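Local coordinates for condensin complex subunit 3 (Schizosaccharomyces pombe, PDB 5OQR), which is a regulatory subunit of the condensin complex, which is required to convert interphase chromatin into mitotic-like condensed chromosomes, at residues 294-304 and 332-342. Residues are numbered along the deposited sequence; the frame is centred on the assembly and turned at random.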
loop_
_atom_site.group_PDB
_atom_site.type_symbol
_atom_site.label_atom_id
_atom_site.label_comp_id
_atom_site.label_asym_id
_atom_site.label_seq_id
_atom_site.Cartn_x
_atom_site.Cartn_y
_atom_site.Cartn_z
ATOM N N SER A 294 10.059 -30.051 4.092
ATOM C CA SER A 294 10.100 -31.455 4.476
ATOM C C SER A 294 11.367 -31.826 5.231
ATOM O O SER A 294 11.513 -32.987 5.625
ATOM C CB SER A 294 9.972 -32.341 3.235
ATOM O OG SER A 294 8.796 -32.037 2.510
ATOM N N GLN A 295 12.280 -30.882 5.441
ATOM C CA GLN A 295 13.535 -31.142 6.133
ATOM C C GLN A 295 13.534 -30.652 7.572
ATOM O O GLN A 295 14.535 -30.829 8.271
ATOM C CB GLN A 295 14.694 -30.496 5.368
ATOM C CG GLN A 295 15.136 -31.289 4.152
ATOM C CD GLN A 295 15.991 -30.477 3.204
ATOM O OE1 GLN A 295 16.413 -29.366 3.525
ATOM N NE2 GLN A 295 16.249 -31.028 2.024
ATOM N N LEU A 296 12.451 -30.031 8.026
ATOM C CA LEU A 296 12.351 -29.613 9.415
ATOM C C LEU A 296 11.949 -30.789 10.294
ATOM O O LEU A 296 11.040 -31.554 9.963
ATOM C CB LEU A 296 11.332 -28.486 9.569
ATOM C CG LEU A 296 11.654 -27.151 8.899
ATOM C CD1 LEU A 296 10.489 -26.194 9.083
ATOM C CD2 LEU A 296 12.929 -26.542 9.455
ATOM N N GLU A 297 12.636 -30.925 11.423
ATOM C CA GLU A 297 12.353 -31.970 12.393
ATOM C C GLU A 297 12.080 -31.341 13.750
ATOM O O GLU A 297 12.758 -30.392 14.157
ATOM C CB GLU A 297 13.516 -32.962 12.497
ATOM C CG GLU A 297 13.845 -33.659 11.190
ATOM C CD GLU A 297 12.668 -34.436 10.629
ATOM O OE1 GLU A 297 11.871 -34.974 11.426
ATOM O OE2 GLU A 297 12.536 -34.501 9.388
ATOM N N PHE A 298 11.078 -31.876 14.448
ATOM C CA PHE A 298 10.649 -31.366 15.747
ATOM C C PHE A 298 10.713 -32.492 16.772
ATOM O O PHE A 298 9.677 -32.998 17.225
ATOM C CB PHE A 298 9.242 -30.779 15.665
ATOM C CG PHE A 298 9.099 -29.705 14.629
ATOM C CD1 PHE A 298 8.691 -30.015 13.345
ATOM C CD2 PHE A 298 9.382 -28.388 14.936
ATOM C CE1 PHE A 298 8.563 -29.033 12.387
ATOM C CE2 PHE A 298 9.256 -27.400 13.982
ATOM C CZ PHE A 298 8.845 -27.723 12.706
ATOM N N PRO A 299 11.914 -32.914 17.152
ATOM C CA PRO A 299 12.045 -33.925 18.205
ATOM C C PRO A 299 11.609 -33.370 19.553
ATOM O O PRO A 299 11.327 -32.182 19.712
ATOM C CB PRO A 299 13.538 -34.261 18.191
ATOM C CG PRO A 299 14.188 -33.036 17.646
ATOM C CD PRO A 299 13.225 -32.469 16.648
ATOM N N GLU A 300 11.552 -34.267 20.540
ATOM C CA GLU A 300 11.227 -33.851 21.899
ATOM C C GLU A 300 12.163 -32.746 22.366
ATOM O O GLU A 300 11.730 -31.780 23.004
ATOM C CB GLU A 300 11.299 -35.053 22.842
ATOM C CG GLU A 300 10.803 -34.782 24.258
ATOM C CD GLU A 300 9.287 -34.771 24.362
ATOM O OE1 GLU A 300 8.765 -34.598 25.485
ATOM O OE2 GLU A 300 8.614 -34.936 23.322
ATOM N N GLN A 301 13.453 -32.867 22.049
ATOM C CA GLN A 301 14.417 -31.828 22.396
ATOM C C GLN A 301 13.954 -30.459 21.916
ATOM O O GLN A 301 14.116 -29.457 22.620
ATOM C CB GLN A 301 15.777 -32.170 21.789
ATOM C CG GLN A 301 16.872 -31.130 22.017
ATOM C CD GLN A 301 17.955 -31.185 20.957
ATOM O OE1 GLN A 301 17.822 -31.877 19.949
ATOM N NE2 GLN A 301 19.034 -30.447 21.177
ATOM N N PHE A 302 13.385 -30.398 20.710
ATOM C CA PHE A 302 12.962 -29.120 20.151
ATOM C C PHE A 302 11.969 -28.416 21.067
ATOM O O PHE A 302 12.040 -27.196 21.254
ATOM C CB PHE A 302 12.352 -29.344 18.767
ATOM C CG PHE A 302 11.807 -28.099 18.129
ATOM C CD1 PHE A 302 12.578 -27.361 17.251
ATOM C CD2 PHE A 302 10.515 -27.675 18.397
ATOM C CE1 PHE A 302 12.076 -26.221 16.660
ATOM C CE2 PHE A 302 10.011 -26.535 17.814
ATOM C CZ PHE A 302 10.790 -25.809 16.940
ATOM N N TRP A 303 11.039 -29.169 21.652
ATOM C CA TRP A 303 9.972 -28.578 22.450
ATOM C C TRP A 303 10.392 -28.276 23.880
ATOM O O TRP A 303 9.730 -27.473 24.545
ATOM C CB TRP A 303 8.759 -29.506 22.453
ATOM C CG TRP A 303 8.280 -29.800 21.077
ATOM C CD1 TRP A 303 8.597 -30.880 20.311
ATOM C CD2 TRP A 303 7.412 -28.985 20.284
ATOM N NE1 TRP A 303 7.972 -30.795 19.091
ATOM C CE2 TRP A 303 7.238 -29.639 19.050
ATOM C CE3 TRP A 303 6.760 -27.769 20.501
ATOM C CZ2 TRP A 303 6.443 -29.115 18.035
ATOM C CZ3 TRP A 303 5.966 -27.254 19.493
ATOM C CH2 TRP A 303 5.814 -27.927 18.277
ATOM N N LEU A 304 11.464 -28.894 24.369
ATOM C CA LEU A 304 11.944 -28.629 25.718
ATOM C C LEU A 304 12.917 -27.462 25.781
ATOM O O LEU A 304 13.179 -26.950 26.875
ATOM C CB LEU A 304 12.617 -29.879 26.292
ATOM C CG LEU A 304 11.784 -31.161 26.231
ATOM C CD1 LEU A 304 12.579 -32.337 26.768
ATOM C CD2 LEU A 304 10.477 -31.007 26.988
ATOM N N LYS A 332 4.348 -34.471 12.384
ATOM C CA LYS A 332 5.495 -34.039 13.170
ATOM C C LYS A 332 5.103 -33.100 14.301
ATOM O O LYS A 332 5.899 -32.896 15.222
ATOM C CB LYS A 332 6.518 -33.358 12.264
ATOM C CG LYS A 332 6.960 -34.222 11.104
ATOM C CD LYS A 332 8.028 -33.542 10.275
ATOM C CE LYS A 332 8.375 -34.371 9.056
ATOM N NZ LYS A 332 9.628 -33.908 8.406
ATOM N N MET A 333 3.908 -32.529 14.253
ATOM C CA MET A 333 3.437 -31.697 15.343
ATOM C C MET A 333 2.893 -32.571 16.471
ATOM O O MET A 333 2.357 -33.653 16.222
ATOM C CB MET A 333 2.353 -30.742 14.859
ATOM C CG MET A 333 2.840 -29.690 13.876
ATOM S SD MET A 333 3.980 -28.498 14.603
ATOM C CE MET A 333 5.566 -29.213 14.187
ATOM N N PRO A 334 3.017 -32.123 17.715
ATOM C CA PRO A 334 2.721 -32.997 18.851
ATOM C C PRO A 334 1.229 -33.144 19.093
ATOM O O PRO A 334 0.409 -32.339 18.651
ATOM C CB PRO A 334 3.395 -32.281 20.024
ATOM C CG PRO A 334 3.336 -30.850 19.656
ATOM C CD PRO A 334 3.462 -30.791 18.154
ATOM N N GLU A 335 0.894 -34.208 19.815
ATOM C CA GLU A 335 -0.464 -34.406 20.280
ATOM C C GLU A 335 -0.769 -33.429 21.411
ATOM O O GLU A 335 0.130 -32.894 22.066
ATOM C CB GLU A 335 -0.657 -35.847 20.752
ATOM C CG GLU A 335 -0.259 -36.900 19.721
ATOM C CD GLU A 335 -1.441 -37.424 18.934
ATOM O OE1 GLU A 335 -2.313 -38.083 19.540
ATOM O OE2 GLU A 335 -1.505 -37.169 17.712
ATOM N N VAL A 336 -2.061 -33.195 21.637
ATOM C CA VAL A 336 -2.467 -32.218 22.643
ATOM C C VAL A 336 -1.914 -32.583 24.012
ATOM O O VAL A 336 -1.619 -31.699 24.826
ATOM C CB VAL A 336 -4.002 -32.094 22.673
ATOM C CG1 VAL A 336 -4.523 -31.615 21.336
ATOM C CG2 VAL A 336 -4.621 -33.414 23.039
ATOM N N VAL A 337 -1.773 -33.879 24.298
ATOM C CA VAL A 337 -1.211 -34.303 25.578
ATOM C C VAL A 337 0.192 -33.738 25.748
ATOM O O VAL A 337 0.521 -33.136 26.776
ATOM C CB VAL A 337 -1.215 -35.840 25.681
ATOM C CG1 VAL A 337 -0.539 -36.298 26.969
ATOM C CG2 VAL A 337 -2.639 -36.369 25.615
ATOM N N GLN A 338 1.044 -33.930 24.740
ATOM C CA GLN A 338 2.388 -33.368 24.790
ATOM C C GLN A 338 2.339 -31.847 24.765
ATOM O O GLN A 338 3.129 -31.183 25.446
ATOM C CB GLN A 338 3.220 -33.887 23.618
ATOM C CG GLN A 338 3.166 -35.391 23.395
ATOM C CD GLN A 338 3.548 -35.769 21.978
ATOM O OE1 GLN A 338 2.719 -36.255 21.207
ATOM N NE2 GLN A 338 4.804 -35.539 21.621
ATOM N N LEU A 339 1.416 -31.281 23.987
ATOM C CA LEU A 339 1.294 -29.831 23.899
ATOM C C LEU A 339 0.932 -29.234 25.251
ATOM O O LEU A 339 1.547 -28.261 25.698
ATOM C CB LEU A 339 0.247 -29.464 22.850
ATOM C CG LEU A 339 0.058 -27.973 22.578
ATOM C CD1 LEU A 339 1.237 -27.416 21.803
ATOM C CD2 LEU A 339 -1.238 -27.739 21.832
ATOM N N THR A 340 -0.076 -29.804 25.915
ATOM C CA THR A 340 -0.417 -29.364 27.264
ATOM C C THR A 340 0.802 -29.420 28.172
ATOM O O THR A 340 1.029 -28.515 28.981
ATOM C CB THR A 340 -1.543 -30.228 27.833
ATOM O OG1 THR A 340 -2.629 -30.285 26.900
ATOM C CG2 THR A 340 -2.049 -29.654 29.148
ATOM N N TYR A 341 1.604 -30.474 28.042
ATOM C CA TYR A 341 2.822 -30.589 28.834
ATOM C C TYR A 341 3.827 -29.505 28.461
ATOM O O TYR A 341 4.417 -28.870 29.343
ATOM C CB TYR A 341 3.415 -31.987 28.646
ATOM C CG TYR A 341 4.785 -32.192 29.246
ATOM C CD1 TYR A 341 5.872 -32.498 28.442
ATOM C CD2 TYR A 341 4.990 -32.091 30.614
ATOM C CE1 TYR A 341 7.124 -32.694 28.980
ATOM C CE2 TYR A 341 6.241 -32.284 31.162
ATOM C CZ TYR A 341 7.304 -32.588 30.341
ATOM O OH TYR A 341 8.557 -32.780 30.876
ATOM N N TYR A 342 4.026 -29.266 27.162
ATOM C CA TYR A 342 4.978 -28.244 26.733
ATOM C C TYR A 342 4.565 -26.863 27.222
ATOM O O TYR A 342 5.414 -26.056 27.617
ATOM C CB TYR A 342 5.104 -28.243 25.211
ATOM C CG TYR A 342 5.570 -29.550 24.615
ATOM C CD1 TYR A 342 6.484 -30.357 25.279
ATOM C CD2 TYR A 342 5.094 -29.976 23.384
ATOM C CE1 TYR A 342 6.909 -31.550 24.731
ATOM C CE2 TYR A 342 5.512 -31.164 22.831
ATOM C CZ TYR A 342 6.420 -31.948 23.508
ATOM O OH TYR A 342 6.834 -33.134 22.950
HETATM O O HOH W 1 9.407 -31.290 8.125
HETATM O O HOH W 2 8.134 -26.958 27.036
#
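Trp303 lies against Tyr342, Pro334 and Met333. Its CB sits over the centre of the Tyr342 ring, 3.4 Å from the ring centroid, in a CH-pi contact. CG is beside the backbone N of Trp303 (chi1 -57°), which lays the indole along the tyrosine. The five-membered ring of Trp303 and the Tyr342 ring form an offset stack, with centroids 4.6 Å apart and planes at 6°. Trp303 CG and CD2 meet Tyr342 CE2, CD1 lies near Tyr342 OH, and CE3 meets Tyr342 CD2. Further out, Pro334 CG sits over the six-membered ring on the same face, in a CH-pi contact. Trp303 CE2 and CZ2 meet Pro334 CD, CZ2 at 3.4 Å. Trp303 CH2 points to Met333 SD, a Met-aromatic contact at the edge of the six-membered ring. Met333 CE also lies at the indole edge, near CZ2. The indole NE1 points back to Phe298 O in a weak hydrogen bond. Phe302 CD2 lies over the opposite face of the indole.

Condensin complex subunit 3 is an all-helical protein with HEAT repeats. Here the short helix 300-304 and the residues leading into it pack on the start of helix 336-348 and the loop before it. Helix 308-324 adds Ala314 beside Trp303 and Phe317 beside Phe298 and Met333.

Met333 bends at both chi2 and chi3. This brings its CE over one face of Phe298, 3.5 Å from the ring centroid.

Polar bonds flank the apolar cluster. Tyr342 OH donates to Glu300 OE2 at 2.6 Å, meeting it from above the carboxylate plane. Lys332 is extended beyond CG. Its NZ forms a salt bridge with Glu297 OE2 at 3.1 Å and donates to Leu296 O at 3.2 Å.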